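Local coordinates for BDI-0842-like domain-containing protein (Parabacteroides distasonis, PDB 4JM1) that is of unknown function but folds into a small alpha/beta domain resembling the prodomain of alpha-lytic protease, at residues A31-D34 with S35-M39. Residues are numbered along the deposited sequence; the frame is centred on the assembly and turned at random.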
loop_
_atom_site.group_PDB
_atom_site.type_symbol
_atom_site.label_atom_id
_atom_site.label_comp_id
_atom_site.label_asym_id
_atom_site.label_seq_id
_atom_site.Cartn_x
_atom_site.Cartn_y
_atom_site.Cartn_z
ATOM N N ALA A 31 -0.911 4.998 11.447
ATOM C CA ALA A 31 0.482 5.036 11.869
ATOM C C ALA A 31 0.684 5.917 13.096
ATOM O O ALA A 31 0.134 6.995 13.190
ATOM C CB ALA A 31 1.357 5.544 10.731
ATOM N N ASP A 32 1.547 5.449 13.989
ATOM C CA ASP A 32 1.979 6.241 15.155
ATOM C C ASP A 32 3.196 7.130 14.854
ATOM O O ASP A 32 3.490 8.069 15.612
ATOM C CB ASP A 32 2.328 5.305 16.326
ATOM C CG ASP A 32 1.108 4.597 16.920
ATOM O OD1 ASP A 32 -0.051 5.007 16.670
ATOM O OD2 ASP A 32 1.314 3.615 17.662
ATOM N N SER A 33 3.903 6.837 13.766
ATOM C CA SER A 33 5.147 7.534 13.394
ATOM C C SER A 33 5.076 7.998 11.949
ATOM O O SER A 33 4.242 7.526 11.182
ATOM C CB SER A 33 6.359 6.599 13.581
ATOM O OG SER A 33 6.400 6.041 14.885
ATOM N N ASP A 34 5.958 8.918 11.562
ATOM C CA ASP A 34 5.923 9.490 10.193
ATOM C C ASP A 34 7.025 8.938 9.278
ATOM O O ASP A 34 7.278 9.471 8.195
ATOM C CB ASP A 34 5.960 11.030 10.232
ATOM C CG ASP A 34 7.285 11.595 10.745
ATOM O OD1 ASP A 34 8.242 10.832 10.984
ATOM O OD2 ASP A 34 7.357 12.844 10.908
ATOM N N SER A 35 7.660 7.854 9.717
ATOM C CA SER A 35 8.688 7.195 8.939
ATOM C C SER A 35 8.959 5.831 9.558
ATOM O O SER A 35 8.466 5.524 10.653
ATOM C CB SER A 35 9.991 8.021 8.966
ATOM O OG SER A 35 10.510 8.098 10.283
ATOM N N GLY A 36 9.690 4.994 8.827
ATOM C CA GLY A 36 10.197 3.758 9.373
ATOM C C GLY A 36 9.423 2.483 9.113
ATOM O O GLY A 36 9.626 1.501 9.812
ATOM N N TYR A 37 8.566 2.477 8.099
ATOM C CA TYR A 37 7.694 1.335 7.839
ATOM C C TYR A 37 8.127 0.485 6.633
ATOM O O TYR A 37 7.313 -0.238 6.032
ATOM C CB TYR A 37 6.230 1.768 7.702
ATOM C CG TYR A 37 5.646 2.349 8.981
ATOM C CD1 TYR A 37 5.838 3.678 9.304
ATOM C CD2 TYR A 37 4.917 1.548 9.875
ATOM C CE1 TYR A 37 5.312 4.226 10.469
ATOM C CE2 TYR A 37 4.375 2.095 11.041
ATOM C CZ TYR A 37 4.594 3.429 11.344
ATOM O OH TYR A 37 4.061 3.984 12.492
ATOM N N ASP A 38 9.415 0.497 6.313
ATOM C CA ASP A 38 9.854 -0.285 5.172
ATOM C C ASP A 38 9.604 -1.782 5.360
ATOM O O ASP A 38 9.351 -2.476 4.390
ATOM C CB ASP A 38 11.332 -0.072 4.860
ATOM C CG ASP A 38 11.656 1.313 4.312
ATOM O OD1 ASP A 38 10.742 2.143 4.043
ATOM O OD2 ASP A 38 12.882 1.561 4.092
HETATM N N MSE A 39 9.800 -2.298 6.574
HETATM C CA MSE A 39 9.619 -3.749 6.763
HETATM C C MSE A 39 8.162 -4.183 6.511
HETATM O O MSE A 39 7.894 -5.227 5.914
HETATM C CB MSE A 39 10.087 -4.215 8.137
HETATM C CG MSE A 39 11.571 -4.050 8.348
HETATM SE SE MSE A 39 12.317 -4.746 9.969
HETATM C CE MSE A 39 12.301 -6.565 9.295
HETATM O O HOH W 1 2.498 2.608 14.046
#
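Ala31 and the phenol of Tyr37 meet inside the surface loop that joins strand 24-29 to helix 38-50, a beta-to-alpha connection of this alpha/beta fold, and illustrate how the side chain of a residue at a helix N-cap position can reach back and bond to the loop leading into the helix. The methyl of Ala31 approaches the ring obliquely, its CB 3.9 Å from Tyr37 CZ, and both side chains also rest on Ile79 of strand 78-83, to which the backbone of Tyr37 is hydrogen-bonded as well, so the loop packs against the sheet here. At Asp32 it is the backbone that takes part: its N donates to a water at 3.0 Å, and that water lies in the plane of the phenol, 2.6 Å from Tyr37 OH. Ser33 supplies the direct link, its N giving a hydrogen bond to Tyr37 OH at 3.1 Å; the N-H is noticeably bent away from the line to the oxygen (142°). Ser33 CB lies against the same hydroxyl. Asp34 continues the loop, its carbonyl oxygen accepting a hydrogen bond from Lys77 NZ. Farther on, Tyr37 CG sits beside its own backbone N (chi1 -65°), which sends the ring back across the loop to Ser33. A leucine in place of Tyr37 would probably leave Ser33 N without its acceptor and the water without its phenol partner, letting the loop move more freely. The ring edge also meets a backbone carbonyl, with Ser33 O near the ring plane and 3.5 Å from Tyr37 CE1.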